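Local coordinates for 6-pyruvoyl tetrahydropterin synthase (Plasmodium falciparum, PDB 1Y13), which belongs to the 6-pyruvoyl tetrahydropterin synthase family and binds zinc and biopterin in an assembly of six protein chains, at residues 24-29 and 74-79; 84-89 and 139-144; 90-95 and 108-113. All coordinates share one frame; numbering follows the deposited sequence.

Contact 1: residues 24-29 and 74-79; sequences VSVESP and ILKEKV
V24 and V26 on the strand meet L75 and K76 on the helix with no flat group between them: the contact is aliphatic carbon on aliphatic carbon. V26 does most of the work, and its two branches divide the task. CG2 rests on the CB of L75 at 3.8 Å, while CG1 lies 4.0 Å from the CG of K76. The valine thus straddles two consecutive helix residues, because its first torsion (chi1 -65°) sends CG1 anti to the carbonyl carbon and CG2 between the backbone N and that carbon. Two residues earlier on the same face of the strand, V24 presents CG2 to the CD1 of L75 at 3.9 Å, the two side chains crossing at about a right angle. L75 therefore touches both valines, with CB on one and a terminal methyl on the other.

K76 takes part through its CG, in the aliphatic stem. The chain runs extended and then bends at its last torsion (chi4 -79°), and its NZ makes a weak hydrogen bond to T172 OG1 of the second subunit. V24, S25 and V26 pair antiparallel with a strand of that same subunit, so the sheet continues across the interface. Within the chain, V24 and V26 are hydrogen-bonded through the backbone to V59 and L57.

Strand 24-28 and helix 74-79 approach to 8.8 Å between axes, the helix-on-sheet layer of the T-fold to which this family belongs. The V24 side chain also comes within about 4 Å of a bound biopterin. The chemistry implies cohesion by dispersion and shape in place of directed bonds, while the lysine's amino end turns to the neighbouring subunit, where its bond is weak.

Contact 2: residues 84-89 and 139-144; sequences NKLDHH and GQYILN. With BIO (biopterin), chain G.
The two long helices of the T-fold, 72-86 and 135-150, are joined here by L86, the last helical residue of the first, against Y141 and I142 of the second. The two leucine methyls divide between the partners. CD2 lies 3.9 Å from the CD1 of I142, and CD1 comes to 4.2 Å from the CE2 of Y141, arriving at the edge of the tyrosine ring near its plane and not over a face. With CG anti to the backbone N (chi1 170°), the Y141 ring is placed so that its CE2 edge meets L86, and the tyrosine and leucine side chains slide past each other in opposite directions.

Beyond L86 the helix ends, since D87 leaves helical geometry, and a loop follows. H89 ND1 donates to L86 O at 2.8 Å with an N-H...O angle of 163°. The oxygen lies almost in the imidazole plane, whereas the nitrogen stands above the carbonyl plane and does not follow a lone pair. This bond ties the exit loop to the last turn of the helix and should hold the H89 ring in its rotation.

The edge of the H88 ring meets the biopterin of chain G, with C10 in the ring plane; CE1 of H88 to C11 of that ligand is modelled at 3.1 Å, a short and somewhat doubtful separation. D87 OD1 borders the same ring in its plane and accepts a hydrogen bond from N34 N. H88 also stacks on H49 of the fourth subunit, a residue of the zinc site.

Among the surrounding elements, F33 of strand 21-41 touches both L86 and I142, I142 continues onto I165 of strand 162-168, and Y141 packs on L128 at the end of strand 125-128.

Contact 3: residues 90-95 and 108-113; sequences FILPIY and IKIICE
I110 CD1 is the centre of this contact, touching two residues of strand 90-93 at once. It lies 3.6 Å from the CD2 of L92 and 3.7 Å from the CE2 of F90, the methyl meeting the phenyl ring obliquely. L92 CD2 also touches the I110 CG1 at 3.9 Å and reaches I108 CG2 at 4.2 Å, so one leucine methyl bridges alternate residues of the opposing strand.

L92 CD2 sits in plane at the edge of the F90 ring, so the two side chains of strand 90-93 are themselves in contact beside I110. The phenylalanine extends with CG anti to the backbone N (chi1 173°), and its ring is stacked on F120, which itself packs against I110.

Strands 90-93 and 108-112 are not hydrogen-bonded neighbours: their axes stand 10.6 Å apart at an angle of 61°, and side chains fill the gap. Strand 90-93 pairs in parallel with 125-128 through the backbone of F90 and L92, while 107-112 is the middle strand of an antiparallel three-stranded meander with 99-104 and 117-121. The contact thus packs one small sheet against the other.

All three contacts are apolar and largely buried, yet they occupy different levels of the fold. Contact 2 lies deepest, about 3 Å from the centre of the chain, whereas contacts 1 and 3 fall on opposite sides of it, their centres about 30 Å apart. Contacts 1 and 2 share helix 72-86, which meets a strand near one end and the other long helix at its close; strand 90-93 is the next element in the chain, and contact 3 is nested inside the loop closed by contact 2. The polar additions differ: contact 1 carries a lysine at a subunit boundary, contact 2 adds one histidine at the biopterin and another bonded to the helix end, and contact 3 relies on hydrocarbon groups between two small sheets.

Contact 1: residues 24-29 and 74-79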
loop_
_atom_site.group_PDB
_atom_site.type_symbol
_atom_site.label_atom_id
_atom_site.label_comp_id
_atom_site.label_asym_id
_atom_site.label_seq_id
_atom_site.Cartn_x
_atom_site.Cartn_y
_atom_site.Cartn_z
ATOM N N VAL A 24 -3.616 -14.765 14.412
ATOM C CA VAL A 24 -2.391 -14.231 13.813
ATOM C C VAL A 24 -2.475 -14.426 12.295
ATOM O O VAL A 24 -3.071 -15.402 11.808
ATOM C CB VAL A 24 -1.092 -14.874 14.374
ATOM C CG1 VAL A 24 -0.820 -14.413 15.809
ATOM C CG2 VAL A 24 -1.145 -16.416 14.308
ATOM N N SER A 25 -1.926 -13.477 11.553
ATOM C CA SER A 25 -1.871 -13.582 10.098
ATOM C C SER A 25 -0.568 -13.077 9.580
ATOM O O SER A 25 0.064 -12.207 10.184
ATOM C CB SER A 25 -3.024 -12.861 9.373
ATOM O OG SER A 25 -3.045 -11.489 9.637
ATOM N N VAL A 26 -0.179 -13.659 8.456
ATOM C CA VAL A 26 1.022 -13.263 7.736
ATOM C C VAL A 26 0.644 -12.992 6.273
ATOM O O VAL A 26 -0.200 -13.672 5.704
ATOM C CB VAL A 26 2.141 -14.337 7.849
ATOM C CG1 VAL A 26 2.605 -14.449 9.283
ATOM C CG2 VAL A 26 1.621 -15.707 7.364
ATOM N N GLU A 27 1.247 -11.967 5.699
ATOM C CA GLU A 27 0.995 -11.588 4.311
ATOM C C GLU A 27 2.254 -10.947 3.801
ATOM O O GLU A 27 2.903 -10.220 4.541
ATOM C CB GLU A 27 -0.164 -10.585 4.231
ATOM C CG GLU A 27 0.214 -9.144 4.606
ATOM C CD GLU A 27 -1.009 -8.231 4.799
ATOM N N SER A 28 2.627 -11.217 2.554
ATOM C CA SER A 28 3.768 -10.532 1.952
ATOM C C SER A 28 3.727 -10.701 0.446
ATOM O O SER A 28 3.334 -11.776 -0.045
ATOM C CB SER A 28 5.082 -11.130 2.471
ATOM O OG SER A 28 6.199 -10.653 1.722
ATOM N N PRO A 29 4.179 -9.670 -0.291
ATOM C CA PRO A 29 4.532 -9.771 -1.723
ATOM C C PRO A 29 5.374 -11.012 -2.035
ATOM O O PRO A 29 5.383 -11.471 -3.175
ATOM C CB PRO A 29 5.424 -8.551 -1.927
ATOM C CG PRO A 29 4.907 -7.525 -0.961
ATOM C CD PRO A 29 4.351 -8.293 0.227
ATOM N N ILE A 74 6.693 -20.172 11.681
ATOM C CA ILE A 74 6.094 -21.402 11.169
ATOM C C ILE A 74 5.116 -21.105 10.001
ATOM O O ILE A 74 5.136 -21.773 8.967
ATOM C CB ILE A 74 5.390 -22.192 12.298
ATOM C CG1 ILE A 74 6.426 -22.652 13.342
ATOM C CG2 ILE A 74 4.584 -23.363 11.721
ATOM C CD1 ILE A 74 5.827 -23.276 14.610
ATOM N N LEU A 75 4.256 -20.109 10.173
ATOM C CA LEU A 75 3.291 -19.789 9.131
ATOM C C LEU A 75 4.002 -19.317 7.870
ATOM O O LEU A 75 3.628 -19.710 6.762
ATOM C CB LEU A 75 2.269 -18.742 9.602
ATOM C CG LEU A 75 1.486 -18.980 10.902
ATOM C CD1 LEU A 75 0.510 -17.854 11.137
ATOM C CD2 LEU A 75 0.754 -20.313 10.871
ATOM N N LYS A 76 5.031 -18.490 8.029
ATOM C CA LYS A 76 5.754 -17.956 6.873
ATOM C C LYS A 76 6.460 -19.053 6.095
ATOM O O LYS A 76 6.392 -19.089 4.860
ATOM C CB LYS A 76 6.768 -16.897 7.279
ATOM C CG LYS A 76 6.123 -15.601 7.725
ATOM C CD LYS A 76 7.204 -14.619 8.179
ATOM C CE LYS A 76 6.655 -13.205 8.282
ATOM N NZ LYS A 76 6.547 -12.500 6.967
ATOM N N GLU A 77 7.117 -19.951 6.831
ATOM C CA GLU A 77 7.882 -21.052 6.236
ATOM C C GLU A 77 6.944 -21.971 5.449
ATOM O O GLU A 77 7.282 -22.398 4.347
ATOM C CB GLU A 77 8.661 -21.818 7.321
ATOM C CG GLU A 77 9.435 -23.027 6.840
ATOM C CD GLU A 77 9.867 -23.941 7.984
ATOM N N LYS A 78 5.751 -22.237 5.987
ATOM C CA LYS A 78 4.806 -23.133 5.300
ATOM C C LYS A 78 4.152 -22.500 4.067
ATOM O O LYS A 78 3.958 -23.168 3.044
ATOM C CB LYS A 78 3.744 -23.662 6.247
ATOM C CG LYS A 78 4.272 -24.447 7.421
ATOM C CD LYS A 78 5.274 -25.496 7.010
ATOM C CE LYS A 78 5.838 -26.220 8.244
ATOM N NZ LYS A 78 6.710 -27.351 7.817
ATOM N N VAL A 79 3.801 -21.220 4.157
ATOM C CA VAL A 79 3.258 -20.519 2.991
ATOM C C VAL A 79 4.305 -20.447 1.881
ATOM O O VAL A 79 3.961 -20.653 0.717
ATOM C CB VAL A 79 2.771 -19.084 3.302
ATOM C CG1 VAL A 79 2.339 -18.387 2.008
ATOM C CG2 VAL A 79 1.640 -19.096 4.333
#

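Contact 2: residues 84-89 and 139-144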
loop_
_atom_site.group_PDB
_atom_site.type_symbol
_atom_site.label_atom_id
_atom_site.label_comp_id
_atom_site.label_asym_id
_atom_site.label_seq_id
_atom_site.Cartn_x
_atom_site.Cartn_y
_atom_site.Cartn_z
ATOM N N ASN A 84 6.303 -21.780 -3.513
ATOM C CA ASN A 84 7.451 -22.190 -4.281
ATOM C C ASN A 84 7.168 -23.351 -5.242
ATOM O O ASN A 84 7.711 -23.367 -6.343
ATOM C CB ASN A 84 8.626 -22.515 -3.366
ATOM C CG ASN A 84 9.269 -21.257 -2.767
ATOM O OD1 ASN A 84 8.986 -20.128 -3.200
ATOM N ND2 ASN A 84 10.136 -21.446 -1.754
ATOM N N LYS A 85 6.306 -24.291 -4.844
ATOM C CA LYS A 85 5.994 -25.450 -5.680
ATOM C C LYS A 85 5.193 -25.039 -6.918
ATOM O O LYS A 85 5.357 -25.615 -7.981
ATOM C CB LYS A 85 5.206 -26.500 -4.894
ATOM C CG LYS A 85 6.039 -27.322 -3.931
ATOM N N LEU A 86 4.332 -24.044 -6.762
ATOM C CA LEU A 86 3.486 -23.567 -7.841
ATOM C C LEU A 86 4.204 -22.587 -8.804
ATOM O O LEU A 86 3.948 -22.578 -10.021
ATOM C CB LEU A 86 2.239 -22.898 -7.245
ATOM C CG LEU A 86 1.003 -23.771 -6.954
ATOM C CD1 LEU A 86 1.401 -25.080 -6.398
ATOM C CD2 LEU A 86 0.059 -23.112 -5.966
ATOM N N ASP A 87 5.100 -21.777 -8.252
ATOM C CA ASP A 87 5.711 -20.644 -8.953
ATOM C C ASP A 87 6.312 -21.085 -10.292
ATOM O O ASP A 87 6.945 -22.140 -10.381
ATOM C CB ASP A 87 6.787 -20.016 -8.039
ATOM C CG ASP A 87 7.331 -18.675 -8.541
ATOM O OD1 ASP A 87 6.608 -17.848 -9.121
ATOM O OD2 ASP A 87 8.523 -18.435 -8.319
ATOM N N HIS A 88 6.081 -20.263 -11.324
ATOM C CA HIS A 88 6.688 -20.427 -12.662
ATOM C C HIS A 88 6.233 -21.606 -13.465
ATOM O O HIS A 88 7.036 -22.311 -14.034
ATOM C CB HIS A 88 8.216 -20.379 -12.576
ATOM C CG HIS A 88 8.749 -18.986 -12.614
ATOM N ND1 HIS A 88 9.696 -18.572 -13.531
ATOM C CD2 HIS A 88 8.406 -17.887 -11.899
ATOM C CE1 HIS A 88 9.947 -17.289 -13.338
ATOM N NE2 HIS A 88 9.174 -16.850 -12.357
ATOM N N HIS A 89 4.926 -21.810 -13.522
ATOM C CA HIS A 89 4.350 -22.892 -14.280
ATOM C C HIS A 89 3.097 -22.427 -14.972
ATOM O O HIS A 89 2.536 -21.393 -14.608
ATOM C CB HIS A 89 3.958 -24.029 -13.322
ATOM C CG HIS A 89 5.127 -24.716 -12.716
ATOM N ND1 HIS A 89 5.526 -24.496 -11.417
ATOM C CD2 HIS A 89 6.002 -25.608 -13.237
ATOM C CE1 HIS A 89 6.587 -25.238 -11.154
ATOM N NE2 HIS A 89 6.897 -25.922 -12.244
ATOM N N GLY A 139 -7.153 -21.544 -4.410
ATOM C CA GLY A 139 -7.214 -21.346 -2.946
ATOM C C GLY A 139 -7.548 -22.575 -2.111
ATOM O O GLY A 139 -6.872 -22.878 -1.121
ATOM N N GLN A 140 -8.604 -23.286 -2.496
ATOM C CA GLN A 140 -8.978 -24.529 -1.832
ATOM C C GLN A 140 -7.832 -25.529 -1.822
ATOM O O GLN A 140 -7.536 -26.139 -0.789
ATOM C CB GLN A 140 -10.227 -25.144 -2.482
ATOM C CG GLN A 140 -11.462 -24.243 -2.414
ATOM C CD GLN A 140 -12.723 -24.885 -3.001
ATOM O OE1 GLN A 140 -12.728 -25.402 -4.124
ATOM N NE2 GLN A 140 -13.800 -24.838 -2.243
ATOM N N TYR A 141 -7.176 -25.693 -2.969
ATOM C CA TYR A 141 -6.009 -26.571 -3.036
ATOM C C TYR A 141 -4.873 -26.085 -2.097
ATOM O O TYR A 141 -4.283 -26.879 -1.367
ATOM C CB TYR A 141 -5.499 -26.718 -4.484
ATOM C CG TYR A 141 -4.165 -27.411 -4.567
ATOM C CD1 TYR A 141 -4.078 -28.808 -4.532
ATOM C CD2 TYR A 141 -2.983 -26.675 -4.656
ATOM C CE1 TYR A 141 -2.839 -29.465 -4.605
ATOM C CE2 TYR A 141 -1.732 -27.325 -4.738
ATOM C CZ TYR A 141 -1.677 -28.698 -4.705
ATOM O OH TYR A 141 -0.445 -29.310 -4.767
ATOM N N ILE A 142 -4.564 -24.792 -2.131
ATOM C CA ILE A 142 -3.534 -24.238 -1.254
ATOM C C ILE A 142 -3.866 -24.461 0.247
ATOM O O ILE A 142 -2.998 -24.868 1.048
ATOM C CB ILE A 142 -3.267 -22.786 -1.592
ATOM C CG1 ILE A 142 -2.488 -22.720 -2.920
ATOM C CG2 ILE A 142 -2.456 -22.114 -0.486
ATOM C CD1 ILE A 142 -2.397 -21.368 -3.465
ATOM N N LEU A 143 -5.126 -24.265 0.601
ATOM C CA LEU A 143 -5.574 -24.437 1.985
ATOM C C LEU A 143 -5.339 -25.854 2.452
ATOM O O LEU A 143 -4.779 -26.066 3.524
ATOM C CB LEU A 143 -7.054 -24.065 2.138
ATOM C CG LEU A 143 -7.726 -24.253 3.519
ATOM C CD1 LEU A 143 -7.190 -23.289 4.536
ATOM C CD2 LEU A 143 -9.180 -24.077 3.395
ATOM N N ASN A 144 -5.755 -26.825 1.640
ATOM C CA ASN A 144 -5.535 -28.234 1.966
ATOM C C ASN A 144 -4.045 -28.554 2.118
ATOM O O ASN A 144 -3.644 -29.126 3.115
ATOM C CB ASN A 144 -6.204 -29.135 0.938
ATOM C CG ASN A 144 -7.734 -29.000 0.932
ATOM O OD1 ASN A 144 -8.345 -28.647 1.935
ATOM N ND2 ASN A 144 -8.351 -29.300 -0.208
HETATM N N1 BIO G . 15.216 -9.348 -14.601
HETATM N N2 BIO G . 15.867 -7.185 -15.081
HETATM C C2 BIO G . 14.983 -8.202 -15.267
HETATM N N3 BIO G . 13.909 -8.072 -16.089
HETATM C C4 BIO G . 13.034 -9.084 -16.300
HETATM O O4 BIO G . 12.056 -8.968 -17.053
HETATM C C4A BIO G . 13.211 -10.360 -15.582
HETATM C C8A BIO G . 14.377 -10.413 -14.715
HETATM N N8 BIO G . 14.591 -11.546 -14.047
HETATM C C7 BIO G . 13.782 -12.598 -14.172
HETATM C C6 BIO G . 12.665 -12.578 -14.954
HETATM N N5 BIO G . 12.398 -11.441 -15.682
HETATM C C9 BIO G . 11.840 -13.850 -15.032
HETATM O O9 BIO G . 10.953 -13.904 -16.178
HETATM C C10 BIO G . 10.912 -14.251 -13.866
HETATM O O10 BIO G . 9.848 -13.283 -13.619
HETATM C C11 BIO G . 11.702 -14.800 -12.664
#

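Contact 3: residues 90-95 and 108-113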
loop_
_atom_site.group_PDB
_atom_site.type_symbol
_atom_site.label_atom_id
_atom_site.label_comp_id
_atom_site.label_asym_id
_atom_site.label_seq_id
_atom_site.Cartn_x
_atom_site.Cartn_y
_atom_site.Cartn_z
ATOM N N PHE A 90 2.648 -23.232 -15.927
ATOM C CA PHE A 90 1.283 -23.206 -16.379
ATOM C C PHE A 90 0.464 -24.121 -15.467
ATOM O O PHE A 90 0.825 -25.298 -15.239
ATOM C CB PHE A 90 1.163 -23.611 -17.862
ATOM C CG PHE A 90 -0.250 -23.764 -18.330
ATOM C CD1 PHE A 90 -0.982 -22.662 -18.760
ATOM C CD2 PHE A 90 -0.858 -25.010 -18.350
ATOM C CE1 PHE A 90 -2.278 -22.798 -19.180
ATOM C CE2 PHE A 90 -2.167 -25.154 -18.777
ATOM C CZ PHE A 90 -2.886 -24.041 -19.187
ATOM N N ILE A 91 -0.608 -23.564 -14.904
ATOM C CA ILE A 91 -1.505 -24.330 -14.042
ATOM C C ILE A 91 -2.476 -25.154 -14.889
ATOM O O ILE A 91 -3.298 -24.610 -15.593
ATOM C CB ILE A 91 -2.303 -23.415 -13.070
ATOM C CG1 ILE A 91 -1.352 -22.659 -12.130
ATOM C CG2 ILE A 91 -3.311 -24.225 -12.264
ATOM C CD1 ILE A 91 -2.000 -21.424 -11.495
ATOM N N LEU A 92 -2.359 -26.470 -14.786
ATOM C CA LEU A 92 -3.184 -27.444 -15.505
ATOM C C LEU A 92 -4.221 -28.047 -14.561
ATOM O O LEU A 92 -3.857 -28.746 -13.619
ATOM C CB LEU A 92 -2.243 -28.547 -15.997
ATOM C CG LEU A 92 -2.391 -29.625 -17.083
ATOM C CD1 LEU A 92 -3.443 -30.656 -16.719
ATOM C CD2 LEU A 92 -2.649 -29.029 -18.456
ATOM N N PRO A 93 -5.521 -27.776 -14.804
ATOM C CA PRO A 93 -6.562 -28.332 -13.960
ATOM C C PRO A 93 -6.989 -29.735 -14.419
ATOM O O PRO A 93 -7.886 -29.867 -15.247
ATOM C CB PRO A 93 -7.694 -27.307 -14.093
ATOM C CG PRO A 93 -7.459 -26.622 -15.409
ATOM C CD PRO A 93 -6.077 -26.938 -15.887
ATOM N N ILE A 94 -6.365 -30.766 -13.850
ATOM C CA ILE A 94 -6.500 -32.117 -14.366
ATOM C C ILE A 94 -7.910 -32.699 -14.277
ATOM O O ILE A 94 -8.214 -33.665 -14.977
ATOM C CB ILE A 94 -5.403 -33.097 -13.858
ATOM C CG1 ILE A 94 -5.242 -33.062 -12.353
ATOM C CG2 ILE A 94 -4.043 -32.814 -14.520
ATOM C CD1 ILE A 94 -4.371 -34.201 -11.828
ATOM N N TYR A 95 -8.767 -32.075 -13.463
ATOM C CA TYR A 95 -10.135 -32.556 -13.272
ATOM C C TYR A 95 -11.126 -31.818 -14.187
ATOM O O TYR A 95 -12.333 -31.983 -14.073
ATOM C CB TYR A 95 -10.512 -32.456 -11.790
ATOM C CG TYR A 95 -10.121 -33.688 -11.032
ATOM C CD1 TYR A 95 -8.814 -33.870 -10.530
ATOM C CD2 TYR A 95 -11.062 -34.731 -10.867
ATOM C CE1 TYR A 95 -8.468 -35.025 -9.830
ATOM C CE2 TYR A 95 -10.739 -35.898 -10.182
ATOM C CZ TYR A 95 -9.449 -36.045 -9.672
ATOM O OH TYR A 95 -9.212 -37.227 -9.022
ATOM N N ILE A 108 2.645 -32.006 -23.038
ATOM C CA ILE A 108 1.249 -32.146 -22.749
ATOM C C ILE A 108 0.468 -31.323 -23.756
ATOM O O ILE A 108 0.729 -30.139 -23.915
ATOM C CB ILE A 108 0.978 -31.679 -21.317
ATOM C CG1 ILE A 108 1.586 -32.701 -20.347
ATOM C CG2 ILE A 108 -0.525 -31.511 -21.055
ATOM C CD1 ILE A 108 1.822 -32.187 -18.978
ATOM N N LYS A 109 -0.470 -31.970 -24.441
ATOM C CA LYS A 109 -1.374 -31.304 -25.366
ATOM C C LYS A 109 -2.712 -31.101 -24.670
ATOM O O LYS A 109 -3.195 -31.998 -23.993
ATOM C CB LYS A 109 -1.609 -32.152 -26.606
ATOM C CG LYS A 109 -2.271 -31.387 -27.755
ATOM C CD LYS A 109 -2.661 -32.350 -28.883
ATOM C CE LYS A 109 -2.467 -31.701 -30.235
ATOM N NZ LYS A 109 -2.730 -32.707 -31.331
ATOM N N ILE A 110 -3.301 -29.922 -24.824
ATOM C CA ILE A 110 -4.624 -29.657 -24.292
ATOM C C ILE A 110 -5.548 -29.345 -25.453
ATOM O O ILE A 110 -5.286 -28.444 -26.228
ATOM C CB ILE A 110 -4.677 -28.427 -23.360
ATOM C CG1 ILE A 110 -3.651 -28.508 -22.239
ATOM C CG2 ILE A 110 -6.053 -28.265 -22.760
ATOM C CD1 ILE A 110 -3.721 -27.275 -21.362
ATOM N N ILE A 111 -6.657 -30.066 -25.538
ATOM C CA ILE A 111 -7.637 -29.825 -26.590
ATOM C C ILE A 111 -8.926 -29.299 -25.959
ATOM O O ILE A 111 -9.493 -29.929 -25.049
ATOM C CB ILE A 111 -7.891 -31.117 -27.377
ATOM C CG1 ILE A 111 -6.569 -31.609 -27.977
ATOM C CG2 ILE A 111 -8.925 -30.894 -28.464
ATOM C CD1 ILE A 111 -6.597 -33.029 -28.484
ATOM N N CYS A 112 -9.371 -28.133 -26.422
ATOM C CA CYS A 112 -10.594 -27.507 -25.916
ATOM C C CYS A 112 -11.822 -27.966 -26.664
ATOM O O CYS A 112 -11.716 -28.619 -27.695
ATOM C CB CYS A 112 -10.508 -25.991 -25.985
ATOM S SG CYS A 112 -9.035 -25.349 -25.172
ATOM N N GLU A 113 -12.990 -27.615 -26.116
ATOM C CA GLU A 113 -14.301 -27.925 -26.707
ATOM C C GLU A 113 -14.451 -27.397 -28.138
ATOM O O GLU A 113 -15.054 -28.067 -28.999
ATOM C CB GLU A 113 -15.416 -27.289 -25.884
ATOM C CG GLU A 113 -15.838 -27.996 -24.628
ATOM C CD GLU A 113 -17.111 -27.365 -24.012
ATOM O OE1 GLU A 113 -17.111 -26.142 -23.689
#